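Local coordinates for SalCYP truncation (Salinispora tropica, PDB 7ABB), which is a bacterial cytochrome P450, a largely helical protein that holds heme c in its interior, at residues A115-S120 with V139-M144; P109-N114 with I352-E357; A21-A26 with A310-A315. All coordinates share one frame; numbering follows the deposited sequence.

Contact 1: A115-S120 with V139-M144; sequences ARRRIS and VLENLM
Arg117 and Arg118 on helix 108-120 face Glu141 on helix 130-147 with their backbones well apart: the CA atoms of Arg118 and Glu141 are 11.1 Å from each other. Such a separation is too large for short side chains, which is why the long arginines and a glutamate suit these places. Glu141 is stretched out, its CG anti to the backbone N (chi1 175°), and holds its carboxylate toward the arginines. Arg117, bent along its aliphatic chain, meets it head-on with two nitrogens. NH1 of Arg117 donates to OE1 of Glu141 at 3.0 Å, while NH2 of Arg117 reaches OE2 of Glu141 at 2.9 Å. Both bonds are almost straight and use the syn lone pairs, and the two flat groups lie within 1° of one plane, the classic bidentate salt bridge. Arg118 arrives on an extended chain with its guanidinium turned 68° from the carboxylate; its NH2 meets OE1 of Glu141 nearly along the C-O bond, at 2.9 Å. OE1 thus accepts from both arginines, whose charges probably favour an ionised Glu141. Arg118 is steadied further back, where its NE bonds OD1 of Asn114. Leu143, on the same helix as Glu141, touches the heme c. The arrangement is a salt-bridge network on the surface of the P450 helical core, tying together the two helices that correspond to D and E of the family.

Contact 2: P109-N114 with I352-E357; sequences PAIRAN and ILTAWE
Thr354 packs against Ile111 and Arg112 where helix 108-120 meets helix 345-362, the D and L helices of the cytochrome P450 core; the latter follows the family's heme-binding cysteine loop. The two short segments run in roughly the same direction, with a crossing angle of -39° and axes 9.0 Å apart at their closest. The tight part is built around one methyl group. With CG2 of Thr354 anti to the backbone N, the methyl points at the other helix and sits 3.5 Å from CA and 3.7 Å from CB of Arg112, and 3.8 Å from CG2 of Ile111. A small beta-branched residue suits this spot: its methyl fills the interface, while its hydroxyl OG1 turns back to bond the carbonyl O of Ala350 within its own helix. Ile111 is buried, and its side chain also packs on Tyr138 and Asn142 of helix 130-147.

Toward the outside the packing gives way to charge, between partly exposed side chains. Arg112 bends at chi3 (-60°), bringing its guanidinium back over the threonine, so that CG2 of Thr354 lies 3.9 Å above the guanidinium plane of Arg112, nearer its rim. Glu357 approaches at the guanidinium edge, and Glu358 is a second acidic partner for NH1. Arginine serves both zones, since its aliphatic part packs and its tip carries charge. OE1 of Glu357 accepts both end nitrogens of Arg112, NH1 at 2.9 Å and NH2 at 3.1 Å, the first from well above the carboxylate plane.

Contact 3: A21-A26 with A310-A315; sequences AYRRVA and ANYDPA
Arg23 lays its guanidinium flat on the ring of Tyr312, joining helix 19-29, the A helix of the cytochrome P450 fold, to the loop after helix 307-310, at the start of the P450 meander. From CB, set on the side of the helix that faces the loop, the chain runs out through CG and turns at chi3 (-72°), laying the rest of the side chain along the ring. CD is the first atom to touch, 3.4 Å from CD2 of Tyr312. NE follows over the same side of the face, 3.5 Å from CD2 of Tyr312. CZ then lies 3.6 Å from the centroid of the Tyr312 ring, a cation-pi stack with the planes only 10° apart. NH1 sits over the centre of the ring, 3.3 Å from CE1 of Tyr312, and donates to the carbonyl O of Ala308. NH2 ends near the phenol, 3.8 Å from OH of Tyr312. Arginine suits the place because its flat cation can stack and still spend its N-H groups in its own plane. Tyrosine offers a broad face, and its OH is anchored on the carbonyl O of Val278. Arg277, which falls at the arginine of the family's ExxR sequence, makes another cation-pi contact with Tyr312 and bonds O of Asn311. Just beyond the tyrosine the loop is shaped by an Asx turn, in which OD1 of Asp313 accepts from the backbone N of Ala315 at 3.0 Å.

Contacts 1 and 2 share helix 108-120, which is held from two directions by helices 130-147 and 345-362. Their centres are about 7 Å apart, and they meet where ND2 of Asn114 probably bonds OD1 of Asn142. Contact 1 is a surface contact and purely ionic; contact 2, partly buried, adds methyl packing beneath its salt bridge. Contact 3 lies on the opposite side of the chain's centre from contact 1, with centres about 34 Å apart, and joins a helix to a loop. Also partly buried, it uses an arginine too, but pairs it with an aromatic face instead of a carboxylate.

Contact 1: A115-S120 with V139-M144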
ATOM      1  N   ALA A 115     -10.042  13.849   8.130  1.00 17.45           N
ATOM      2  CA  ALA A 115     -11.039  13.468   7.141  1.00 15.86           C
ATOM      3  C   ALA A 115     -12.232  14.408   7.177  1.00 17.45           C
ATOM      4  O   ALA A 115     -12.702  14.886   6.137  1.00 17.10           O
ATOM      5  CB  ALA A 115     -11.522  12.058   7.394  1.00 16.15           C
ATOM      6  N   ARG A 116     -12.741  14.683   8.378  1.00 16.44           N
ATOM      7  CA  ARG A 116     -13.966  15.477   8.498  1.00 18.39           C
ATOM      8  C   ARG A 116     -13.752  16.892   7.983  1.00 19.68           C
ATOM      9  O   ARG A 116     -14.606  17.464   7.284  1.00 20.55           O
ATOM     10  CB  ARG A 116     -14.436  15.480   9.952  1.00 18.50           C
ATOM     11  CG  ARG A 116     -15.761  16.168  10.184  1.00 21.36           C
ATOM     12  CD  ARG A 116     -16.160  16.176  11.651  1.00 25.71           C
ATOM     13  NE  ARG A 116     -16.432  14.847  12.208  1.00 30.96           N
ATOM     14  CZ  ARG A 116     -15.715  14.242  13.159  1.00 43.02           C
ATOM     15  NH1 ARG A 116     -14.631  14.811  13.693  1.00 68.16           N
ATOM     16  NH2 ARG A 116     -16.081  13.049  13.593  1.00 30.59           N
ATOM     17  N   ARG A 117     -12.629  17.496   8.366  1.00 19.03           N
ATOM     18  CA  ARG A 117     -12.297  18.833   7.906  1.00 19.48           C
ATOM     19  C   ARG A 117     -12.246  18.889   6.392  1.00 19.64           C
ATOM     20  O   ARG A 117     -12.800  19.802   5.765  1.00 21.23           O
ATOM     21  CB  ARG A 117     -10.939  19.235   8.504  1.00 20.19           C
ATOM     22  CG  ARG A 117     -10.399  20.589   8.054  1.00 24.37           C
ATOM     23  CD  ARG A 117      -8.872  20.598   7.882  1.00 25.75           C
ATOM     24  NE  ARG A 117      -8.203  19.882   8.970  1.00 21.55           N
ATOM     25  CZ  ARG A 117      -7.128  19.107   8.810  1.00 21.27           C
ATOM     26  NH1 ARG A 117      -6.568  18.978   7.617  1.00 23.31           N
ATOM     27  NH2 ARG A 117      -6.608  18.435   9.833  1.00 21.88           N
ATOM     28  N   ARG A 118     -11.579  17.907   5.783  1.00 19.16           N
ATOM     29  CA  ARG A 118     -11.364  17.951   4.349  1.00 19.00           C
ATOM     30  C   ARG A 118     -12.668  17.693   3.602  1.00 19.43           C
ATOM     31  O   ARG A 118     -12.981  18.393   2.637  1.00 19.84           O
ATOM     32  CB  ARG A 118     -10.272  16.955   3.962  1.00 17.44           C
ATOM     33  CG  ARG A 118      -8.900  17.346   4.488  1.00 17.62           C
ATOM     34  CD  ARG A 118      -7.847  16.337   4.049  1.00 18.41           C
ATOM     35  NE  ARG A 118      -6.530  16.784   4.492  1.00 19.74           N
ATOM     36  CZ  ARG A 118      -5.829  17.732   3.891  1.00 20.58           C
ATOM     37  NH1 ARG A 118      -6.296  18.352   2.808  1.00 23.22           N
ATOM     38  NH2 ARG A 118      -4.648  18.096   4.386  1.00 23.77           N
ATOM     39  N   ILE A 119     -13.457  16.716   4.048  1.00 19.15           N
ATOM     40  CA  ILE A 119     -14.701  16.425   3.328  1.00 19.03           C
ATOM     41  C   ILE A 119     -15.682  17.575   3.498  1.00 19.98           C
ATOM     42  O   ILE A 119     -16.363  17.976   2.543  1.00 20.61           O
ATOM     43  CB  ILE A 119     -15.286  15.101   3.815  1.00 18.46           C
ATOM     44  CG1 ILE A 119     -14.334  13.963   3.470  1.00 17.62           C
ATOM     45  CG2 ILE A 119     -16.672  14.860   3.148  1.00 21.61           C
ATOM     46  CD1 ILE A 119     -14.539  12.725   4.290  1.00 20.84           C
ATOM     47  N   SER A 120     -15.775  18.133   4.711  1.00 19.69           N
ATOM     48  CA  SER A 120     -16.647  19.275   4.954  1.00 21.34           C
ATOM     49  C   SER A 120     -16.384  20.407   3.980  1.00 24.26           C
ATOM     50  O   SER A 120     -17.318  21.125   3.598  1.00 26.77           O
ATOM     51  CB  SER A 120     -16.457  19.786   6.387  1.00 24.55           C
ATOM     52  OG  SER A 120     -17.056  18.925   7.324  1.00 29.94           O
ATOM     53  N   VAL A 139      -4.058  11.321   3.293  1.00 15.57           N
ATOM     54  CA  VAL A 139      -3.141  10.245   3.631  1.00 15.90           C
ATOM     55  C   VAL A 139      -1.758  10.795   3.952  1.00 17.05           C
ATOM     56  O   VAL A 139      -1.097  10.329   4.892  1.00 17.32           O
ATOM     57  CB  VAL A 139      -3.099   9.212   2.490  1.00 16.20           C
ATOM     58  CG1 VAL A 139      -1.978   8.197   2.711  1.00 15.83           C
ATOM     59  CG2 VAL A 139      -4.434   8.490   2.404  1.00 16.65           C
ATOM     60  N   LEU A 140      -1.273  11.754   3.162  1.00 16.30           N
ATOM     61  CA  LEU A 140       0.049  12.306   3.432  1.00 16.58           C
ATOM     62  C   LEU A 140       0.081  13.036   4.768  1.00 18.28           C
ATOM     63  O   LEU A 140       1.058  12.918   5.512  1.00 17.55           O
ATOM     64  CB  LEU A 140       0.472  13.223   2.296  1.00 20.01           C
ATOM     65  CG  LEU A 140       1.825  13.917   2.463  1.00 22.31           C
ATOM     66  CD1 LEU A 140       2.960  12.926   2.674  1.00 22.99           C
ATOM     67  CD2 LEU A 140       2.073  14.805   1.244  1.00 26.41           C
ATOM     68  N   GLU A 141      -0.962  13.803   5.092  1.00 17.76           N
ATOM     69  CA  GLU A 141      -1.024  14.436   6.411  1.00 17.68           C
ATOM     70  C   GLU A 141      -0.907  13.380   7.511  1.00 17.88           C
ATOM     71  O   GLU A 141      -0.136  13.542   8.471  1.00 19.00           O
ATOM     72  CB  GLU A 141      -2.325  15.230   6.570  1.00 18.47           C
ATOM     73  CG  GLU A 141      -2.512  15.817   7.972  1.00 19.46           C
ATOM     74  CD  GLU A 141      -3.712  16.733   8.120  1.00 22.52           C
ATOM     75  OE1 GLU A 141      -4.168  17.329   7.107  1.00 23.69           O
ATOM     76  OE2 GLU A 141      -4.209  16.822   9.259  1.00 25.22           O
ATOM     77  N   ASN A 142      -1.668  12.294   7.385  1.00 17.51           N
ATOM     78  CA  ASN A 142      -1.625  11.229   8.376  1.00 16.41           C
ATOM     79  C   ASN A 142      -0.231  10.612   8.458  1.00 17.54           C
ATOM     80  O   ASN A 142       0.248  10.291   9.549  1.00 17.47           O
ATOM     81  CB  ASN A 142      -2.640  10.129   8.024  1.00 16.63           C
ATOM     82  CG  ASN A 142      -4.060  10.615   8.041  1.00 18.28           C
ATOM     83  OD1 ASN A 142      -4.435  11.491   8.821  1.00 20.11           O
ATOM     84  ND2 ASN A 142      -4.879  10.019   7.170  1.00 18.27           N
ATOM     85  N   LEU A 143       0.418  10.390   7.308  1.00 17.43           N
ATOM     86  CA  LEU A 143       1.774   9.826   7.301  1.00 16.59           C
ATOM     87  C   LEU A 143       2.738  10.744   8.044  1.00 17.53           C
ATOM     88  O   LEU A 143       3.532  10.294   8.882  1.00 18.91           O
ATOM     89  CB  LEU A 143       2.264   9.634   5.868  1.00 18.72           C
ATOM     90  CG  LEU A 143       3.656   9.013   5.693  1.00 17.03           C
ATOM     91  CD1 LEU A 143       3.711   7.626   6.263  1.00 19.08           C
ATOM     92  CD2 LEU A 143       4.066   9.009   4.234  1.00 19.78           C
ATOM     93  N   MET A 144       2.674  12.046   7.739  1.00 17.37           N
ATOM     94  CA  MET A 144       3.536  13.025   8.384  1.00 18.83           C
ATOM     95  C   MET A 144       3.337  13.012   9.888  1.00 19.75           C
ATOM     96  O   MET A 144       4.309  13.116  10.648  1.00 20.49           O
ATOM     97  CB  MET A 144       3.253  14.403   7.800  1.00 19.95           C
ATOM     98  CG  MET A 144       3.701  14.535   6.354  1.00 20.57           C
ATOM     99  SD  MET A 144       3.095  16.035   5.573  1.00 22.39           S
ATOM    100  CE  MET A 144       4.227  17.200   6.298  1.00 26.96           C
TER

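Contact 2: P109-N114 with I352-E357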
ATOM      1  N   PRO A 109      -8.212   9.884  16.488  1.00 16.45           N
ATOM      2  CA  PRO A 109      -8.929  11.168  16.574  1.00 18.16           C
ATOM      3  C   PRO A 109      -8.369  12.207  15.615  1.00 17.40           C
ATOM      4  O   PRO A 109      -9.132  12.956  14.988  1.00 18.73           O
ATOM      5  CB  PRO A 109      -8.790  11.536  18.056  1.00 20.68           C
ATOM      6  CG  PRO A 109      -8.739  10.184  18.741  1.00 21.33           C
ATOM      7  CD  PRO A 109      -7.868   9.373  17.827  1.00 18.64           C
ATOM      8  N   ALA A 110      -7.041  12.252  15.444  1.00 17.46           N
ATOM      9  CA  ALA A 110      -6.453  13.191  14.489  1.00 18.35           C
ATOM     10  C   ALA A 110      -6.796  12.816  13.049  1.00 17.87           C
ATOM     11  O   ALA A 110      -7.142  13.686  12.242  1.00 18.01           O
ATOM     12  CB  ALA A 110      -4.934  13.252  14.701  1.00 18.11           C
ATOM     13  N   ILE A 111      -6.722  11.529  12.719  1.00 18.19           N
ATOM     14  CA  ILE A 111      -7.097  11.064  11.388  1.00 17.11           C
ATOM     15  C   ILE A 111      -8.541  11.434  11.092  1.00 15.75           C
ATOM     16  O   ILE A 111      -8.876  11.923  10.005  1.00 16.09           O
ATOM     17  CB  ILE A 111      -6.892   9.546  11.289  1.00 16.19           C
ATOM     18  CG1 ILE A 111      -5.417   9.169  11.419  1.00 18.11           C
ATOM     19  CG2 ILE A 111      -7.485   9.029   9.975  1.00 16.58           C
ATOM     20  CD1 ILE A 111      -5.228   7.683  11.571  1.00 18.63           C
ATOM     21  N   ARG A 112      -9.418  11.195  12.066  1.00 16.18           N
ATOM     22  CA  ARG A 112     -10.841  11.464  11.887  1.00 14.88           C
ATOM     23  C   ARG A 112     -11.109  12.947  11.681  1.00 18.27           C
ATOM     24  O   ARG A 112     -11.898  13.334  10.807  1.00 17.50           O
ATOM     25  CB  ARG A 112     -11.609  10.930  13.092  1.00 17.41           C
ATOM     26  CG  ARG A 112     -13.126  10.951  12.879  1.00 17.76           C
ATOM     27  CD  ARG A 112     -13.918  10.394  14.047  1.00 19.88           C
ATOM     28  NE  ARG A 112     -13.551   9.014  14.282  1.00 21.75           N
ATOM     29  CZ  ARG A 112     -13.868   7.979  13.506  1.00 27.25           C
ATOM     30  NH1 ARG A 112     -14.616   8.119  12.409  1.00 22.72           N
ATOM     31  NH2 ARG A 112     -13.422   6.774  13.836  1.00 27.01           N
ATOM     32  N   ALA A 113     -10.475  13.799  12.495  1.00 18.19           N
ATOM     33  CA  ALA A 113     -10.689  15.237  12.357  1.00 17.83           C
ATOM     34  C   ALA A 113     -10.178  15.738  11.015  1.00 17.42           C
ATOM     35  O   ALA A 113     -10.770  16.648  10.414  1.00 18.42           O
ATOM     36  CB  ALA A 113     -10.012  15.982  13.500  1.00 18.52           C
ATOM     37  N   ASN A 114      -9.069  15.154  10.551  1.00 18.33           N
ATOM     38  CA  ASN A 114      -8.519  15.434   9.226  1.00 17.39           C
ATOM     39  C   ASN A 114      -9.530  15.082   8.128  1.00 17.10           C
ATOM     40  O   ASN A 114      -9.896  15.943   7.312  1.00 17.78           O
ATOM     41  CB  ASN A 114      -7.204  14.654   9.116  1.00 16.94           C
ATOM     42  CG  ASN A 114      -6.524  14.715   7.766  1.00 17.47           C
ATOM     43  OD1 ASN A 114      -6.867  15.474   6.869  1.00 21.98           O
ATOM     44  ND2 ASN A 114      -5.516  13.866   7.623  1.00 18.49           N
ATOM     45  N   ILE A 352      -8.212   4.108   6.043  1.00 14.38           N
ATOM     46  CA  ILE A 352      -9.263   3.759   5.090  1.00 14.29           C
ATOM     47  C   ILE A 352     -10.613   3.739   5.785  1.00 16.64           C
ATOM     48  O   ILE A 352     -11.576   4.373   5.334  1.00 16.80           O
ATOM     49  CB  ILE A 352      -8.943   2.407   4.425  1.00 16.53           C
ATOM     50  CG1 ILE A 352      -7.717   2.536   3.558  1.00 15.79           C
ATOM     51  CG2 ILE A 352     -10.111   1.938   3.559  1.00 16.39           C
ATOM     52  CD1 ILE A 352      -7.096   1.169   3.184  1.00 18.21           C
ATOM     53  N   LEU A 353     -10.715   3.006   6.887  1.00 15.15           N
ATOM     54  CA  LEU A 353     -11.982   2.905   7.594  1.00 15.33           C
ATOM     55  C   LEU A 353     -12.461   4.275   8.053  1.00 15.76           C
ATOM     56  O   LEU A 353     -13.631   4.629   7.885  1.00 16.43           O
ATOM     57  CB  LEU A 353     -11.861   1.957   8.774  1.00 16.93           C
ATOM     58  CG  LEU A 353     -13.117   1.811   9.615  1.00 16.30           C
ATOM     59  CD1 LEU A 353     -14.305   1.364   8.767  1.00 20.18           C
ATOM     60  CD2 LEU A 353     -12.878   0.843  10.753  1.00 21.62           C
ATOM     61  N   THR A 354     -11.573   5.051   8.662  1.00 15.03           N
ATOM     62  CA  THR A 354     -11.964   6.356   9.192  1.00 15.13           C
ATOM     63  C   THR A 354     -12.434   7.271   8.072  1.00 16.70           C
ATOM     64  O   THR A 354     -13.449   7.982   8.222  1.00 17.34           O
ATOM     65  CB  THR A 354     -10.795   6.974   9.953  1.00 15.62           C
ATOM     66  OG1 THR A 354     -10.427   6.118  11.041  1.00 17.55           O
ATOM     67  CG2 THR A 354     -11.179   8.296  10.522  1.00 18.25           C
ATOM     68  N   ALA A 355     -11.706   7.293   6.950  1.00 17.21           N
ATOM     69  CA  ALA A 355     -12.116   8.161   5.843  1.00 15.68           C
ATOM     70  C   ALA A 355     -13.482   7.763   5.336  1.00 16.72           C
ATOM     71  O   ALA A 355     -14.337   8.625   5.095  1.00 16.90           O
ATOM     72  CB  ALA A 355     -11.117   8.100   4.703  1.00 17.57           C
ATOM     73  N   TRP A 356     -13.716   6.468   5.155  1.00 15.58           N
ATOM     74  CA  TRP A 356     -15.020   6.060   4.644  1.00 14.24           C
ATOM     75  C   TRP A 356     -16.141   6.300   5.659  1.00 17.10           C
ATOM     76  O   TRP A 356     -17.285   6.594   5.270  1.00 18.00           O
ATOM     77  CB  TRP A 356     -14.989   4.589   4.210  1.00 16.99           C
ATOM     78  CG  TRP A 356     -14.139   4.333   2.963  1.00 16.19           C
ATOM     79  CD1 TRP A 356     -13.649   5.258   2.088  1.00 18.66           C
ATOM     80  CD2 TRP A 356     -13.700   3.053   2.489  1.00 16.46           C
ATOM     81  NE1 TRP A 356     -12.930   4.622   1.088  1.00 18.35           N
ATOM     82  CE2 TRP A 356     -12.934   3.274   1.328  1.00 16.49           C
ATOM     83  CE3 TRP A 356     -13.864   1.762   2.954  1.00 18.52           C
ATOM     84  CZ2 TRP A 356     -12.355   2.223   0.608  1.00 18.93           C
ATOM     85  CZ3 TRP A 356     -13.282   0.720   2.248  1.00 18.53           C
ATOM     86  CH2 TRP A 356     -12.543   0.962   1.091  1.00 18.19           C
ATOM     87  N   GLU A 357     -15.861   6.179   6.954  1.00 17.23           N
ATOM     88  CA  GLU A 357     -16.844   6.525   7.971  1.00 17.37           C
ATOM     89  C   GLU A 357     -17.240   7.992   7.849  1.00 16.88           C
ATOM     90  O   GLU A 357     -18.433   8.346   7.823  1.00 17.97           O
ATOM     91  CB  GLU A 357     -16.276   6.229   9.367  1.00 20.04           C
ATOM     92  CG  GLU A 357     -16.233   4.755   9.746  1.00 19.98           C
ATOM     93  CD  GLU A 357     -15.497   4.497  11.043  1.00 24.48           C
ATOM     94  OE1 GLU A 357     -14.666   5.344  11.440  1.00 24.13           O
ATOM     95  OE2 GLU A 357     -15.740   3.446  11.678  1.00 26.86           O
TER

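Contact 3: A21-A26 with A310-A315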
ATOM      1  N   ALA A  21      -5.068  -8.052 -16.206  1.00 29.29           N
ATOM      2  CA  ALA A  21      -4.206  -8.681 -17.192  1.00 30.46           C
ATOM      3  C   ALA A  21      -3.412  -9.813 -16.562  1.00 28.13           C
ATOM      4  O   ALA A  21      -3.288 -10.891 -17.154  1.00 27.22           O
ATOM      5  CB  ALA A  21      -3.278  -7.648 -17.817  1.00 34.48           C
ATOM      6  N   TYR A  22      -2.874  -9.598 -15.358  1.00 24.06           N
ATOM      7  CA  TYR A  22      -2.265 -10.705 -14.637  1.00 22.94           C
ATOM      8  C   TYR A  22      -3.211 -11.897 -14.580  1.00 23.03           C
ATOM      9  O   TYR A  22      -2.808 -13.038 -14.834  1.00 22.90           O
ATOM     10  CB  TYR A  22      -1.886 -10.282 -13.218  1.00 22.31           C
ATOM     11  CG  TYR A  22      -0.506  -9.702 -13.078  1.00 20.31           C
ATOM     12  CD1 TYR A  22      -0.253  -8.367 -13.392  1.00 23.51           C
ATOM     13  CD2 TYR A  22       0.537 -10.474 -12.616  1.00 19.02           C
ATOM     14  CE1 TYR A  22       1.010  -7.828 -13.244  1.00 24.50           C
ATOM     15  CE2 TYR A  22       1.808  -9.946 -12.466  1.00 20.55           C
ATOM     16  CZ  TYR A  22       2.033  -8.623 -12.785  1.00 21.45           C
ATOM     17  OH  TYR A  22       3.308  -8.114 -12.630  1.00 23.16           O
ATOM     18  N   ARG A  23      -4.477 -11.652 -14.239  1.00 24.86           N
ATOM     19  CA  ARG A  23      -5.408 -12.754 -14.045  1.00 23.26           C
ATOM     20  C   ARG A  23      -5.746 -13.434 -15.366  1.00 23.76           C
ATOM     21  O   ARG A  23      -5.833 -14.664 -15.420  1.00 27.00           O
ATOM     22  CB  ARG A  23      -6.674 -12.277 -13.342  1.00 22.67           C
ATOM     23  CG  ARG A  23      -6.415 -11.990 -11.865  1.00 21.43           C
ATOM     24  CD  ARG A  23      -7.672 -11.746 -11.051  1.00 23.35           C
ATOM     25  NE  ARG A  23      -8.304 -10.456 -11.336  1.00 25.79           N
ATOM     26  CZ  ARG A  23      -8.069  -9.316 -10.680  1.00 22.66           C
ATOM     27  NH1 ARG A  23      -7.170  -9.279  -9.697  1.00 22.99           N
ATOM     28  NH2 ARG A  23      -8.726  -8.213 -11.041  1.00 25.01           N
ATOM     29  N   ARG A  24      -5.887 -12.662 -16.447  1.00 25.33           N
ATOM     30  CA  ARG A  24      -6.172 -13.261 -17.755  1.00 26.71           C
ATOM     31  C   ARG A  24      -5.003 -14.109 -18.233  1.00 27.98           C
ATOM     32  O   ARG A  24      -5.195 -15.218 -18.746  1.00 29.76           O
ATOM     33  CB  ARG A  24      -6.468 -12.187 -18.786  1.00 30.24           C
ATOM     34  CG  ARG A  24      -6.872 -12.748 -20.158  1.00 43.89           C
ATOM     35  CD  ARG A  24      -6.868 -11.668 -21.241  1.00 61.95           C
ATOM     36  NE  ARG A  24      -5.525 -11.136 -21.468  1.00 71.27           N
ATOM     37  CZ  ARG A  24      -4.617 -11.692 -22.268  1.00 70.28           C
ATOM     38  NH1 ARG A  24      -4.894 -12.807 -22.938  1.00 77.85           N
ATOM     39  NH2 ARG A  24      -3.423 -11.128 -22.400  1.00 64.68           N
ATOM     40  N   VAL A  25      -3.783 -13.589 -18.105  1.00 25.62           N
ATOM     41  CA  VAL A  25      -2.618 -14.332 -18.566  1.00 24.34           C
ATOM     42  C   VAL A  25      -2.472 -15.607 -17.752  1.00 26.81           C
ATOM     43  O   VAL A  25      -2.166 -16.676 -18.294  1.00 26.14           O
ATOM     44  CB  VAL A  25      -1.352 -13.456 -18.499  1.00 26.30           C
ATOM     45  CG1 VAL A  25      -0.100 -14.304 -18.779  1.00 28.40           C
ATOM     46  CG2 VAL A  25      -1.433 -12.349 -19.506  1.00 27.93           C
ATOM     47  N   ALA A  26      -2.702 -15.516 -16.440  1.00 23.71           N
ATOM     48  CA  ALA A  26      -2.615 -16.685 -15.581  1.00 22.80           C
ATOM     49  C   ALA A  26      -3.684 -17.720 -15.957  1.00 23.86           C
ATOM     50  O   ALA A  26      -3.381 -18.921 -16.049  1.00 24.33           O
ATOM     51  CB  ALA A  26      -2.710 -16.239 -14.121  1.00 26.48           C
ATOM     52  N   ALA A 310      -2.695 -13.959  -5.862  1.00 16.07           N
ATOM     53  CA  ALA A 310      -2.864 -14.616  -4.568  1.00 18.72           C
ATOM     54  C   ALA A 310      -4.268 -14.398  -4.025  1.00 19.11           C
ATOM     55  O   ALA A 310      -4.935 -15.334  -3.574  1.00 19.32           O
ATOM     56  CB  ALA A 310      -1.812 -14.101  -3.568  1.00 19.20           C
ATOM     57  N   ASN A 311      -4.748 -13.147  -4.079  1.00 17.21           N
ATOM     58  CA  ASN A 311      -6.000 -12.788  -3.420  1.00 16.26           C
ATOM     59  C   ASN A 311      -7.222 -13.102  -4.263  1.00 19.28           C
ATOM     60  O   ASN A 311      -8.358 -12.855  -3.818  1.00 19.49           O
ATOM     61  CB  ASN A 311      -5.979 -11.297  -3.054  1.00 16.46           C
ATOM     62  CG  ASN A 311      -5.158 -11.020  -1.808  1.00 17.72           C
ATOM     63  OD1 ASN A 311      -4.867 -11.922  -1.026  1.00 17.67           O
ATOM     64  ND2 ASN A 311      -4.813  -9.749  -1.580  1.00 20.02           N
ATOM     65  N   TYR A 312      -7.026 -13.631  -5.478  1.00 18.62           N
ATOM     66  CA  TYR A 312      -8.100 -14.095  -6.340  1.00 18.68           C
ATOM     67  C   TYR A 312      -8.031 -15.590  -6.626  1.00 18.18           C
ATOM     68  O   TYR A 312      -8.729 -16.067  -7.518  1.00 21.19           O
ATOM     69  CB  TYR A 312      -8.084 -13.329  -7.666  1.00 20.13           C
ATOM     70  CG  TYR A 312      -8.697 -11.947  -7.620  1.00 20.85           C
ATOM     71  CD1 TYR A 312      -8.133 -10.928  -6.851  1.00 19.09           C
ATOM     72  CD2 TYR A 312      -9.810 -11.663  -8.377  1.00 22.73           C
ATOM     73  CE1 TYR A 312      -8.716  -9.655  -6.841  1.00 19.26           C
ATOM     74  CE2 TYR A 312     -10.386 -10.406  -8.373  1.00 20.91           C
ATOM     75  CZ  TYR A 312      -9.812  -9.419  -7.588  1.00 19.96           C
ATOM     76  OH  TYR A 312     -10.444  -8.191  -7.642  1.00 21.42           O
ATOM     77  N   ASP A 313      -7.218 -16.339  -5.907  1.00 19.24           N
ATOM     78  CA  ASP A 313      -7.118 -17.785  -6.172  1.00 19.25           C
ATOM     79  C   ASP A 313      -8.428 -18.470  -5.812  1.00 20.32           C
ATOM     80  O   ASP A 313      -8.805 -18.467  -4.637  1.00 22.04           O
ATOM     81  CB  ASP A 313      -5.976 -18.351  -5.339  1.00 19.94           C
ATOM     82  CG  ASP A 313      -5.672 -19.811  -5.645  1.00 19.80           C
ATOM     83  OD1 ASP A 313      -6.480 -20.462  -6.303  1.00 21.36           O
ATOM     84  OD2 ASP A 313      -4.590 -20.292  -5.219  1.00 20.96           O
ATOM     85  N   PRO A 314      -9.165 -19.038  -6.769  1.00 21.18           N
ATOM     86  CA  PRO A 314     -10.468 -19.633  -6.435  1.00 21.94           C
ATOM     87  C   PRO A 314     -10.363 -20.858  -5.552  1.00 24.73           C
ATOM     88  O   PRO A 314     -11.381 -21.284  -4.997  1.00 28.22           O
ATOM     89  CB  PRO A 314     -11.064 -19.956  -7.809  1.00 25.73           C
ATOM     90  CG  PRO A 314      -9.844 -20.176  -8.701  1.00 27.72           C
ATOM     91  CD  PRO A 314      -8.809 -19.208  -8.187  1.00 24.15           C
ATOM     92  N   ALA A 315      -9.166 -21.410  -5.365  1.00 25.30           N
ATOM     93  CA  ALA A 315      -9.033 -22.529  -4.436  1.00 29.71           C
ATOM     94  C   ALA A 315      -9.226 -22.061  -2.999  1.00 27.51           C
ATOM     95  O   ALA A 315      -9.570 -22.874  -2.131  1.00 31.57           O
ATOM     96  CB  ALA A 315      -7.665 -23.201  -4.582  1.00 29.16           C
TER